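Local structure of leucine aminopeptidase 2, chloroplastic (Streptomyces sp. BC16019, 5LHJ) at residues 138-143 with 176-181; 199-204 with 211-216; 259-264 with 343-348; 328-331 with 335-338; 388-393 with 439-444. The protein is the bottromycin maturation enzyme BotP, an M17-family metalloaminopeptidase that probably removes unsubstituted N-terminal amino acids from peptides with the help of manganese. One frame throughout, in Å; residues are numbered along the deposited sequence.

Contact 1 (138-143 with 176-181); sequences GLYRYD and ATCLAR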
# COMPACT_ATOMS: atom_id res chain seq x y z
N GLY A 138 -0.08 -34.28 -21.86
CA GLY A 138 1.12 -34.46 -21.04
C GLY A 138 2.45 -34.28 -21.76
O GLY A 138 3.46 -33.92 -21.13
N LEU A 139 2.44 -34.51 -23.08
CA LEU A 139 3.63 -34.29 -23.92
C LEU A 139 3.85 -32.85 -24.35
O LEU A 139 4.93 -32.51 -24.84
CB LEU A 139 3.56 -35.14 -25.17
CG LEU A 139 3.96 -36.59 -25.00
CD1 LEU A 139 3.67 -37.34 -26.30
CD2 LEU A 139 5.44 -36.70 -24.61
N TYR A 140 2.83 -32.02 -24.18
CA TYR A 140 2.89 -30.63 -24.61
C TYR A 140 4.12 -29.89 -24.10
O TYR A 140 4.45 -29.97 -22.92
CB TYR A 140 1.62 -29.90 -24.17
CG TYR A 140 1.61 -28.45 -24.58
CD1 TYR A 140 1.27 -28.09 -25.87
CD2 TYR A 140 2.00 -27.44 -23.69
CE1 TYR A 140 1.29 -26.77 -26.27
CE2 TYR A 140 2.01 -26.12 -24.07
CZ TYR A 140 1.67 -25.79 -25.38
OH TYR A 140 1.68 -24.48 -25.79
N ARG A 141 4.80 -29.18 -25.00
CA ARG A 141 5.88 -28.27 -24.63
C ARG A 141 5.78 -27.04 -25.50
O ARG A 141 5.29 -27.11 -26.64
CB ARG A 141 7.27 -28.93 -24.79
CG ARG A 141 7.46 -29.64 -26.13
CD ARG A 141 8.89 -30.13 -26.41
NE ARG A 141 9.59 -30.73 -25.26
CZ ARG A 141 10.70 -31.48 -25.34
NH1 ARG A 141 11.28 -31.75 -26.52
NH2 ARG A 141 11.25 -31.97 -24.23
N TYR A 142 6.21 -25.91 -24.97
CA TYR A 142 6.22 -24.66 -25.72
C TYR A 142 7.64 -24.12 -25.70
O TYR A 142 8.01 -23.34 -24.83
CB TYR A 142 5.21 -23.66 -25.17
CG TYR A 142 5.06 -22.45 -26.08
CD1 TYR A 142 4.32 -22.53 -27.25
CD2 TYR A 142 5.68 -21.24 -25.78
CE1 TYR A 142 4.19 -21.44 -28.10
CE2 TYR A 142 5.55 -20.14 -26.61
CZ TYR A 142 4.81 -20.25 -27.77
OH TYR A 142 4.69 -19.17 -28.60
N ASP A 143 8.43 -24.55 -26.68
CA ASP A 143 9.86 -24.24 -26.78
C ASP A 143 10.22 -23.34 -27.96
O ASP A 143 11.40 -23.15 -28.24
CB ASP A 143 10.65 -25.55 -26.87
CG ASP A 143 10.66 -26.32 -25.57
OD1 ASP A 143 10.51 -25.71 -24.47
OD2 ASP A 143 10.84 -27.56 -25.64
N ALA A 176 -6.64 -29.79 -30.25
CA ALA A 176 -7.33 -28.48 -30.20
C ALA A 176 -6.95 -27.73 -28.91
O ALA A 176 -6.67 -26.54 -28.93
CB ALA A 176 -8.83 -28.67 -30.28
N THR A 177 -6.92 -28.45 -27.79
CA THR A 177 -6.50 -27.84 -26.52
C THR A 177 -5.09 -27.27 -26.64
O THR A 177 -4.82 -26.15 -26.20
CB THR A 177 -6.59 -28.85 -25.36
OG1 THR A 177 -7.92 -29.35 -25.25
CG2 THR A 177 -6.21 -28.22 -24.03
N CYS A 178 -4.18 -28.02 -27.25
CA CYS A 178 -2.79 -27.57 -27.39
C CYS A 178 -2.63 -26.38 -28.35
O CYS A 178 -1.72 -25.56 -28.17
CB CYS A 178 -1.89 -28.76 -27.79
SG CYS A 178 -1.69 -30.00 -26.46
N LEU A 179 -3.51 -26.27 -29.35
CA LEU A 179 -3.57 -25.08 -30.20
C LEU A 179 -3.88 -23.85 -29.33
O LEU A 179 -3.22 -22.81 -29.43
CB LEU A 179 -4.63 -25.23 -31.29
CG LEU A 179 -5.02 -23.99 -32.09
CD1 LEU A 179 -3.79 -23.40 -32.78
CD2 LEU A 179 -6.10 -24.35 -33.10
N ALA A 180 -4.90 -23.97 -28.48
CA ALA A 180 -5.24 -22.87 -27.57
C ALA A 180 -4.06 -22.55 -26.64
O ALA A 180 -3.77 -21.37 -26.41
CB ALA A 180 -6.49 -23.17 -26.78
N ARG A 181 -3.38 -23.58 -26.11
CA ARG A 181 -2.19 -23.37 -25.26
C ARG A 181 -1.11 -22.57 -26.00
O ARG A 181 -0.53 -21.62 -25.45
CB ARG A 181 -1.60 -24.69 -24.78
CG ARG A 181 -2.46 -25.47 -23.82
CD ARG A 181 -1.82 -26.79 -23.42
NE ARG A 181 -2.61 -27.54 -22.45
CZ ARG A 181 -2.26 -28.72 -21.95
NH1 ARG A 181 -1.15 -29.34 -22.35
NH2 ARG A 181 -3.03 -29.31 -21.03
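The Y140 ring lies against two side chains of helix 164-185, R181 and C178. R181 CD sits over one face, 3.8 Å from the ring centroid and 8° off the ring normal. This is a CH-pi contact by the aliphatic part of the arginine, not a cation-pi stack. The guanidinium plane stands 76° from the ring plane, and Y140 CB meets its edge at 3.4 Å from R181 NH1. Near the other end of the ring, R181 CB is 3.4 Å from Y140 OH, so the two side chains run past each other in opposite directions. C178 SG adds an oblique sulfur-aromatic contact, 3.6 Å from Y140 CD1. Y140 reaches the helix because its CG is anti to the backbone N (chi1 180°), on a bond that already points toward the helix. R181 is extended from CG to NE, which carries its charged end past the ring.

Polar bonds hold both groups in place. Y140 OH is hydrogen-bonded to D182 and N185. R181 NH1 bonds to L137 O, R181 NE to T482 O and R181 NH2 to E476 O. Replacing Y140 by an alanine is likely to leave R181 CD and C178 SG without their aromatic neighbour and D182 and N185 without their hydroxyl partner.

The contact joins the loop after helix 124-139 to helix 164-185, consistent with a place near the junction of the N-terminal and catalytic domains of an M17 peptidase. Helix 164-185 also packs on helices 286-301 and 486-498.

Contact 2 (199-204 with 211-216); sequences RIRELA and CAVYEG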
# COMPACT_ATOMS: atom_id res chain seq x y z
N ARG A 199 -3.62 -15.62 -38.29
CA ARG A 199 -3.52 -17.01 -37.88
C ARG A 199 -4.89 -17.71 -37.95
O ARG A 199 -4.96 -18.87 -38.39
CB ARG A 199 -2.93 -17.10 -36.46
CG ARG A 199 -2.68 -18.51 -35.96
CD ARG A 199 -1.46 -19.14 -36.63
NE ARG A 199 -1.20 -20.50 -36.14
CZ ARG A 199 -1.45 -21.64 -36.79
NH1 ARG A 199 -1.97 -21.65 -38.03
NH2 ARG A 199 -1.17 -22.81 -36.20
N ILE A 200 -5.96 -17.02 -37.54
CA ILE A 200 -7.31 -17.59 -37.61
C ILE A 200 -7.69 -17.86 -39.07
O ILE A 200 -8.25 -18.90 -39.39
CB ILE A 200 -8.36 -16.69 -36.92
CG1 ILE A 200 -8.06 -16.62 -35.41
CG2 ILE A 200 -9.78 -17.22 -37.14
CD1 ILE A 200 -8.74 -15.45 -34.70
N ARG A 201 -7.35 -16.93 -39.96
CA ARG A 201 -7.64 -17.12 -41.37
C ARG A 201 -6.96 -18.39 -41.89
O ARG A 201 -7.59 -19.17 -42.63
CB ARG A 201 -7.19 -15.92 -42.20
CG ARG A 201 -7.67 -16.00 -43.64
CD ARG A 201 -6.98 -14.99 -44.52
NE ARG A 201 -7.40 -13.62 -44.22
CZ ARG A 201 -6.67 -12.68 -43.61
NH1 ARG A 201 -5.43 -12.91 -43.16
NH2 ARG A 201 -7.21 -11.46 -43.44
N GLU A 202 -5.70 -18.60 -41.51
CA GLU A 202 -4.95 -19.78 -41.95
C GLU A 202 -5.55 -21.06 -41.38
O GLU A 202 -5.70 -22.05 -42.10
CB GLU A 202 -3.46 -19.68 -41.60
CG GLU A 202 -2.66 -20.95 -41.92
CD GLU A 202 -1.21 -20.72 -42.34
OE1 GLU A 202 -0.74 -19.57 -42.37
OE2 GLU A 202 -0.54 -21.71 -42.70
N LEU A 203 -5.90 -21.04 -40.09
CA LEU A 203 -6.56 -22.20 -39.48
C LEU A 203 -7.88 -22.55 -40.17
O LEU A 203 -8.18 -23.72 -40.39
CB LEU A 203 -6.78 -21.96 -37.97
CG LEU A 203 -5.50 -21.92 -37.14
CD1 LEU A 203 -5.77 -21.27 -35.77
CD2 LEU A 203 -4.91 -23.31 -36.98
N ALA A 204 -8.67 -21.53 -40.51
CA ALA A 204 -9.97 -21.72 -41.17
C ALA A 204 -9.80 -22.40 -42.53
O ALA A 204 -10.57 -23.28 -42.93
CB ALA A 204 -10.66 -20.39 -41.35
N CYS A 211 -14.46 -17.78 -43.15
CA CYS A 211 -13.76 -16.81 -42.32
C CYS A 211 -13.83 -15.42 -42.94
O CYS A 211 -13.48 -15.24 -44.12
CB CYS A 211 -12.31 -17.23 -42.11
SG CYS A 211 -11.33 -16.12 -41.07
N ALA A 212 -14.30 -14.46 -42.15
CA ALA A 212 -14.34 -13.05 -42.52
C ALA A 212 -13.54 -12.28 -41.49
O ALA A 212 -13.80 -12.42 -40.29
CB ALA A 212 -15.78 -12.54 -42.54
N VAL A 213 -12.58 -11.48 -41.96
CA VAL A 213 -11.77 -10.62 -41.11
C VAL A 213 -12.13 -9.17 -41.40
O VAL A 213 -12.08 -8.74 -42.55
CB VAL A 213 -10.27 -10.82 -41.37
CG1 VAL A 213 -9.45 -9.83 -40.54
CG2 VAL A 213 -9.89 -12.26 -41.06
N TYR A 214 -12.49 -8.43 -40.35
CA TYR A 214 -12.87 -7.03 -40.48
C TYR A 214 -11.78 -6.15 -39.85
O TYR A 214 -11.30 -6.42 -38.75
CB TYR A 214 -14.22 -6.78 -39.81
CG TYR A 214 -15.36 -7.53 -40.46
CD1 TYR A 214 -15.67 -8.83 -40.06
CD2 TYR A 214 -16.14 -6.95 -41.47
CE1 TYR A 214 -16.71 -9.54 -40.64
CE2 TYR A 214 -17.19 -7.66 -42.06
CZ TYR A 214 -17.47 -8.95 -41.64
OH TYR A 214 -18.50 -9.68 -42.20
N GLU A 215 -11.39 -5.12 -40.60
CA GLU A 215 -10.31 -4.22 -40.23
C GLU A 215 -10.60 -2.84 -40.79
O GLU A 215 -11.31 -2.73 -41.78
CB GLU A 215 -8.97 -4.75 -40.77
CG GLU A 215 -8.93 -4.95 -42.29
CD GLU A 215 -7.66 -5.64 -42.77
OE1 GLU A 215 -6.61 -4.97 -42.89
OE2 GLU A 215 -7.71 -6.86 -43.06
N GLY A 216 -10.04 -1.81 -40.16
CA GLY A 216 -10.13 -0.44 -40.69
C GLY A 216 -11.57 0.01 -40.93
O GLY A 216 -12.43 -0.16 -40.07
O HOH W 1 -6.01 -9.08 -42.63
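C211, near the start of strand 210-214, faces A204 and R201 of helix 193-207. The helix packs on this strand, which follows it in the chain, in the alpha/beta catalytic domain. The axes of segments 199-204 and 211-214 run nearly antiparallel, at 168°, and come within 8.8 Å. C211 CB meets A204 CB at 3.6 Å, the closest approach between the two segments. C211 SG is anti to the backbone N (chi1 -179°), which lays the sulfur against the helix backbone, 3.8 Å from R201 CA. I200 CG2 touches the same sulfur more loosely, at 4.4 Å.

A212 turns away from the helix, but its backbone is hydrogen-bonded to E242 of strand 239-245, so the strand is fixed in the large sheet. I200, A204 and C211 also pack on side chains of that neighbouring strand. V213 comes next on the helix side. Its CG2 lies 3.7 Å from R201 NH2, and the two side chains cross at about a right angle. The approach to the guanidinium is oblique. A bend at chi3 (-70°) turns the guanidinium toward V213. R201 NH1 forms a salt bridge with D198, one turn back in the helix.

E215 ends the contact toward solvent. Its carboxylate does not touch the arginine; R201 NH2 and E215 OE2 carry opposite charges 4.6 Å apart. One water joins them: it lies in the plane of the guanidinium at its edge, accepts from R201 NH2 at 2.8 Å and donates to E215 OE2 at 2.8 Å.

Contact 3 (259-264 with 343-348); sequences VGKGVT and DNEGRV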
# COMPACT_ATOMS: atom_id res chain seq x y z
N VAL A 259 -18.85 -16.65 -28.65
CA VAL A 259 -18.21 -15.35 -28.59
C VAL A 259 -16.99 -15.49 -27.70
O VAL A 259 -17.13 -15.88 -26.54
CB VAL A 259 -19.16 -14.27 -28.02
CG1 VAL A 259 -18.44 -12.93 -27.90
CG2 VAL A 259 -20.40 -14.14 -28.90
N GLY A 260 -15.80 -15.15 -28.21
CA GLY A 260 -14.56 -15.29 -27.44
C GLY A 260 -13.78 -14.00 -27.30
O GLY A 260 -13.44 -13.38 -28.31
N LYS A 261 -13.48 -13.60 -26.06
CA LYS A 261 -12.72 -12.37 -25.79
C LYS A 261 -11.25 -12.51 -26.22
O LYS A 261 -10.54 -13.36 -25.69
CB LYS A 261 -12.78 -12.00 -24.30
CG LYS A 261 -11.93 -10.80 -23.86
CD LYS A 261 -11.79 -10.73 -22.34
CE LYS A 261 -10.64 -9.82 -21.95
NZ LYS A 261 -10.50 -9.67 -20.50
N GLY A 262 -10.82 -11.67 -27.16
CA GLY A 262 -9.46 -11.72 -27.69
C GLY A 262 -8.59 -10.51 -27.41
O GLY A 262 -8.01 -9.94 -28.34
N VAL A 263 -8.44 -10.13 -26.14
CA VAL A 263 -7.53 -9.03 -25.81
C VAL A 263 -6.13 -9.62 -25.74
O VAL A 263 -5.79 -10.32 -24.80
CB VAL A 263 -7.94 -8.28 -24.52
CG1 VAL A 263 -6.95 -7.16 -24.20
CG2 VAL A 263 -9.34 -7.70 -24.69
N THR A 264 -5.33 -9.34 -26.76
CA THR A 264 -4.01 -9.94 -26.91
C THR A 264 -2.96 -9.41 -25.94
O THR A 264 -2.00 -10.11 -25.63
CB THR A 264 -3.50 -9.83 -28.36
OG1 THR A 264 -3.39 -8.45 -28.74
CG2 THR A 264 -4.49 -10.54 -29.30
N ASP A 343 -9.53 -0.89 -16.75
CA ASP A 343 -9.19 -2.31 -16.61
C ASP A 343 -10.40 -3.27 -16.76
O ASP A 343 -10.19 -4.48 -16.92
CB ASP A 343 -8.46 -2.58 -15.30
CG ASP A 343 -7.76 -3.94 -15.26
OD1 ASP A 343 -7.23 -4.41 -16.29
OD2 ASP A 343 -7.74 -4.55 -14.16
N ASN A 344 -11.64 -2.77 -16.73
CA ASN A 344 -12.82 -3.60 -17.02
C ASN A 344 -13.23 -3.43 -18.49
O ASN A 344 -14.39 -3.15 -18.81
CB ASN A 344 -13.98 -3.31 -16.07
CG ASN A 344 -13.81 -3.96 -14.71
OD1 ASN A 344 -12.83 -4.68 -14.45
ND2 ASN A 344 -14.78 -3.73 -13.82
N GLU A 345 -12.26 -3.63 -19.37
CA GLU A 345 -12.44 -3.38 -20.80
C GLU A 345 -13.10 -4.56 -21.52
O GLU A 345 -13.78 -4.35 -22.52
CB GLU A 345 -11.10 -3.00 -21.46
CG GLU A 345 -10.27 -4.13 -22.06
CD GLU A 345 -9.71 -5.12 -21.07
OE1 GLU A 345 -9.71 -4.87 -19.85
OE2 GLU A 345 -9.23 -6.18 -21.54
N GLY A 346 -12.91 -5.78 -21.01
CA GLY A 346 -13.44 -6.97 -21.66
C GLY A 346 -14.95 -6.94 -21.87
O GLY A 346 -15.44 -7.25 -22.97
N ARG A 347 -15.69 -6.55 -20.83
CA ARG A 347 -17.14 -6.53 -20.94
C ARG A 347 -17.62 -5.49 -21.98
O ARG A 347 -18.60 -5.71 -22.68
CB ARG A 347 -17.80 -6.32 -19.57
CG ARG A 347 -17.64 -4.93 -18.95
CD ARG A 347 -17.97 -4.97 -17.46
NE ARG A 347 -16.95 -5.71 -16.74
CZ ARG A 347 -16.91 -5.94 -15.43
NH1 ARG A 347 -17.87 -5.51 -14.61
NH2 ARG A 347 -15.89 -6.62 -14.93
N VAL A 348 -16.88 -4.40 -22.08
CA VAL A 348 -17.18 -3.31 -23.01
C VAL A 348 -16.95 -3.76 -24.47
O VAL A 348 -17.74 -3.44 -25.34
CB VAL A 348 -16.35 -2.04 -22.66
CG1 VAL A 348 -16.52 -0.94 -23.69
CG2 VAL A 348 -16.72 -1.54 -21.27
O HOH W 2 -11.59 -7.62 -19.00
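The carboxylate of E345 meets K261 and V263 through one oxygen, OE2. The methyls of V263 approach it from the opposite direction, with CG2 at 3.5 Å and CG1 at 3.6 Å from E345 OE2. K261 crosses the glutamate at about a right angle. Its NZ is 3.9 Å from E345 OE2, so the salt bridge is long. The guanidinium of R347, on the same helix but turned away from the strand, has N344 ND2 over one face, 3.2 Å above its plane and offset toward the rim.

K261 is extended beyond CG and passes beside the start of helix 345-358, where its CE is 4.0 Å from G346 CA. A CB on G346 would come too close to K261 NZ, so the lack of a side chain there makes room for the lysine. A water accepts from K261 NZ at 2.8 Å. It also makes weak bonds to E345 OE1 and to G346 N. The main partners of K261 NZ are T373 O and D284 OD1.

These residues belong to the two-manganese site of the M17 catalytic domain. K261 and D284 bind the first manganese, D343 the second, and E345 and D266 both. No manganese is bound in this chain, so the clustered carboxylates lack the metal charge: D266 lies near both D343 and E345. K273 forms a salt bridge with D343. E345 bends at chi2 (-67°), which brings its carboxylate over toward V263 of strand 255-263.

Contact 4 (328-331 with 335-338); sequences VVRH and TTTE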
# COMPACT_ATOMS: atom_id res chain seq x y z
N VAL A 328 -17.98 7.83 -22.43
CA VAL A 328 -19.21 7.09 -22.61
C VAL A 328 -19.17 6.43 -23.97
O VAL A 328 -18.88 7.09 -24.99
CB VAL A 328 -20.46 7.99 -22.41
CG1 VAL A 328 -21.73 7.27 -22.83
CG2 VAL A 328 -20.56 8.44 -20.96
N VAL A 329 -19.44 5.13 -23.99
CA VAL A 329 -19.55 4.34 -25.21
C VAL A 329 -21.03 4.17 -25.56
O VAL A 329 -21.82 3.72 -24.73
CB VAL A 329 -18.87 2.96 -25.04
CG1 VAL A 329 -19.14 2.08 -26.26
CG2 VAL A 329 -17.38 3.13 -24.80
N ARG A 330 -21.39 4.53 -26.80
CA ARG A 330 -22.72 4.26 -27.34
C ARG A 330 -22.64 2.98 -28.17
O ARG A 330 -22.00 2.94 -29.22
CB ARG A 330 -23.19 5.44 -28.20
CG ARG A 330 -24.48 5.23 -28.99
CD ARG A 330 -25.73 5.80 -28.37
NE ARG A 330 -25.58 7.16 -27.84
CZ ARG A 330 -26.54 7.81 -27.16
NH1 ARG A 330 -27.73 7.24 -26.95
NH2 ARG A 330 -26.29 9.03 -26.67
N HIS A 331 -23.34 1.94 -27.69
CA HIS A 331 -23.23 0.61 -28.26
C HIS A 331 -24.10 0.42 -29.49
O HIS A 331 -24.93 1.29 -29.83
CB HIS A 331 -23.58 -0.44 -27.20
CG HIS A 331 -22.60 -0.51 -26.07
ND1 HIS A 331 -21.36 -1.10 -26.19
CD2 HIS A 331 -22.68 -0.06 -24.80
CE1 HIS A 331 -20.71 -1.01 -25.04
NE2 HIS A 331 -21.49 -0.38 -24.18
N THR A 335 -27.70 1.65 -26.50
CA THR A 335 -27.52 1.90 -25.06
C THR A 335 -26.10 2.37 -24.78
O THR A 335 -25.21 2.23 -25.62
CB THR A 335 -27.83 0.66 -24.19
OG1 THR A 335 -26.87 -0.38 -24.40
CG2 THR A 335 -29.21 0.14 -24.48
N THR A 336 -25.90 2.94 -23.60
CA THR A 336 -24.66 3.62 -23.27
C THR A 336 -23.98 3.04 -22.04
O THR A 336 -24.64 2.64 -21.08
CB THR A 336 -24.86 5.13 -23.07
OG1 THR A 336 -25.82 5.35 -22.03
CG2 THR A 336 -25.34 5.77 -24.35
N THR A 337 -22.65 3.04 -22.07
CA THR A 337 -21.84 2.61 -20.93
C THR A 337 -20.84 3.68 -20.57
O THR A 337 -20.12 4.19 -21.44
CB THR A 337 -21.07 1.32 -21.25
OG1 THR A 337 -22.00 0.27 -21.54
CG2 THR A 337 -20.16 0.89 -20.11
N GLU A 338 -20.78 4.00 -19.28
CA GLU A 338 -19.79 4.89 -18.72
C GLU A 338 -18.56 4.10 -18.29
O GLU A 338 -18.69 3.12 -17.54
CB GLU A 338 -20.35 5.62 -17.51
CG GLU A 338 -19.40 6.65 -16.92
CD GLU A 338 -19.88 7.27 -15.62
OE1 GLU A 338 -20.80 6.73 -14.95
OE2 GLU A 338 -19.30 8.30 -15.24
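V329 and T337 form the hydrogen-bonded pair at the middle of two antiparallel strands, 328-330 and 336-338. V329 N donates to T337 O at 2.8 Å, and T337 N returns the bond to V329 O at 2.9 Å. A third backbone bond, H331 N to T335 O at 2.8 Å, is almost straight (173°). The pairs V328-E338 and R330-T336 on either side are non-hydrogen-bonded.

The tight part is the face with V329, T337 and the nearby H331. H331 NE2 and T337 OG1 are hydrogen-bonded at 2.8 Å, with the hydroxyl in the plane of the imidazole at its edge. V329 CG1 lies over one face of that ring. H331 CG is anti to the carbonyl carbon (chi1 -67°), which swings the ring back across the strands. H331 ND1 is bonded to D352, so both ring nitrogens are bonded, which probably fixes the ring's rotation.

The face with V328, R330, T336 and E338 is looser. T336 CG2 sits over the centre of the R330 guanidinium, 3.7 Å from R330 CZ, and the two side chains lie alongside each other. R330 is exposed, though it packs on E144 of the second subunit. V328 CG1 touches T336 CB at 3.8 Å. This face also meets the second subunit through T336 OG1, which bonds to Y145 O of that chain, and V328, which packs on its P187. The two strands are a beta hairpin, extended by strand 431-432 into a small sheet at a subunit interface.

Contact 5 (388-393 with 439-444); sequences ALFTPD and GDTIQA
Strand 386-390 of the large catalytic-domain sheet meets the first turn of helix 440-449 through one aromatic ring. F390 points toward the helix and touches it with the far rim of its ring. I442 CG1 lies in the ring plane at the edge, 3.9 Å from F390 CE2. T441 CG2 also lies at the edge, 3.9 Å from F390 CE1. The F390 side chain crosses those of T441 and I442 at about a right angle, and its ring meets both with its rim. T441 O is 3.7 Å from F390 CZ, in an oblique approach. There are no hydrogen bonds across this contact; it is van der Waals packing.

F390 CG is anti to the carbonyl carbon (chi1 -69°), which sends the ring out from the strand to T441 and I442. In T441 the methyl CG2 is anti to the backbone N, and OG1 is on another branch (chi1 -58°), bonded to T375. The threonine therefore gives its methyl to the ring and its hydroxyl to a polar neighbour. Without the F390 ring, as with an alanine here, a gap beside T441 and I442 is likely to open and leave the helix start without this apolar support from the strand.

The helix is fixed at its other sides too. D440 forms a salt bridge with R347, Q443 is bonded to S435 and E420, and I442 packs on L417 and on A381 of the third subunit. The strand pairs with 410-413 and 458-462. This is helix-on-sheet packing within the alpha/beta catalytic domain of M17 peptidases, close to a subunit interface.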
# COMPACT_ATOMS: atom_id res chain seq x y z
N ALA A 388 -16.19 -19.99 -13.77
CA ALA A 388 -17.55 -19.58 -13.37
C ALA A 388 -18.49 -19.68 -14.57
O ALA A 388 -18.13 -19.25 -15.69
CB ALA A 388 -17.54 -18.18 -12.80
N LEU A 389 -19.66 -20.28 -14.35
CA LEU A 389 -20.71 -20.44 -15.38
C LEU A 389 -21.93 -19.61 -14.98
O LEU A 389 -22.42 -19.75 -13.85
CB LEU A 389 -21.13 -21.91 -15.49
CG LEU A 389 -22.42 -22.23 -16.25
CD1 LEU A 389 -22.33 -21.84 -17.72
CD2 LEU A 389 -22.75 -23.70 -16.11
N PHE A 390 -22.42 -18.78 -15.89
CA PHE A 390 -23.67 -18.04 -15.70
C PHE A 390 -24.63 -18.35 -16.83
O PHE A 390 -24.24 -18.32 -18.00
CB PHE A 390 -23.42 -16.54 -15.72
CG PHE A 390 -22.65 -16.03 -14.54
CD1 PHE A 390 -21.27 -16.01 -14.54
CD2 PHE A 390 -23.33 -15.51 -13.43
CE1 PHE A 390 -20.55 -15.49 -13.47
CE2 PHE A 390 -22.62 -15.01 -12.35
CZ PHE A 390 -21.23 -15.00 -12.36
N THR A 391 -25.89 -18.61 -16.48
CA THR A 391 -26.97 -18.70 -17.48
C THR A 391 -28.32 -18.64 -16.77
O THR A 391 -28.45 -19.20 -15.68
CB THR A 391 -26.91 -19.98 -18.34
OG1 THR A 391 -28.03 -20.03 -19.24
CG2 THR A 391 -26.92 -21.23 -17.50
N PRO A 392 -29.32 -17.98 -17.38
CA PRO A 392 -30.68 -18.06 -16.80
C PRO A 392 -31.41 -19.37 -17.11
O PRO A 392 -32.47 -19.62 -16.52
CB PRO A 392 -31.41 -16.88 -17.44
CG PRO A 392 -30.69 -16.61 -18.70
CD PRO A 392 -29.26 -17.06 -18.53
N ASP A 393 -30.86 -20.19 -18.01
CA ASP A 393 -31.51 -21.41 -18.50
C ASP A 393 -30.95 -22.62 -17.75
O ASP A 393 -29.81 -23.03 -17.97
CB ASP A 393 -31.23 -21.49 -20.01
CG ASP A 393 -31.99 -22.59 -20.72
OD1 ASP A 393 -32.05 -23.74 -20.24
OD2 ASP A 393 -32.51 -22.29 -21.82
N GLY A 439 -18.49 -8.03 -5.69
CA GLY A 439 -19.43 -8.72 -6.58
C GLY A 439 -19.20 -8.52 -8.07
O GLY A 439 -20.11 -8.78 -8.88
N ASP A 440 -17.99 -8.10 -8.45
CA ASP A 440 -17.75 -7.77 -9.87
C ASP A 440 -17.95 -8.96 -10.84
O ASP A 440 -18.35 -8.75 -11.98
CB ASP A 440 -16.36 -7.17 -10.09
CG ASP A 440 -16.18 -6.63 -11.51
OD1 ASP A 440 -17.02 -5.80 -11.94
OD2 ASP A 440 -15.24 -7.08 -12.21
N THR A 441 -17.69 -10.19 -10.40
CA THR A 441 -17.89 -11.35 -11.27
C THR A 441 -19.37 -11.49 -11.66
O THR A 441 -19.70 -11.68 -12.84
CB THR A 441 -17.37 -12.66 -10.61
OG1 THR A 441 -15.97 -12.53 -10.31
CG2 THR A 441 -17.56 -13.84 -11.56
N ILE A 442 -20.26 -11.33 -10.68
CA ILE A 442 -21.70 -11.36 -10.94
C ILE A 442 -22.14 -10.11 -11.72
O ILE A 442 -22.92 -10.21 -12.69
CB ILE A 442 -22.50 -11.58 -9.63
CG1 ILE A 442 -22.09 -12.96 -9.04
CG2 ILE A 442 -24.00 -11.47 -9.90
CD1 ILE A 442 -22.88 -13.47 -7.86
N GLN A 443 -21.62 -8.95 -11.35
CA GLN A 443 -21.97 -7.71 -12.05
C GLN A 443 -21.56 -7.77 -13.52
O GLN A 443 -22.31 -7.31 -14.38
CB GLN A 443 -21.32 -6.50 -11.38
CG GLN A 443 -21.88 -6.22 -9.99
CD GLN A 443 -20.94 -5.39 -9.14
OE1 GLN A 443 -20.16 -4.58 -9.65
NE2 GLN A 443 -21.01 -5.57 -7.82
N ALA A 444 -20.40 -8.36 -13.82
CA ALA A 444 -19.95 -8.48 -15.22
C ALA A 444 -20.90 -9.35 -16.05
O ALA A 444 -21.18 -9.04 -17.22
CB ALA A 444 -18.53 -9.01 -15.31

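How the contacts relate
Contacts 3 and 5 are buried, while contacts 1, 2 and 4 are only partly so. Contacts 2, 3 and 5 all reach the large catalytic-domain sheet, but differ in chemistry: contact 3 gathers charges at the metal site, contact 5 is apolar, and contact 2 grades from apolar to a water-bridged pair. Contacts 3 and 5 are joined by the salt bridge of R347 NH1 with D440 OD1, 2.8 Å. Contact 4, a hairpin rich in backbone bonds, lies about 39 Å from contact 1, centre to centre, across the chain's middle. L179 and L203 link contacts 1 and 2 by packing. H331 similarly touches V348 between contacts 4 and 3.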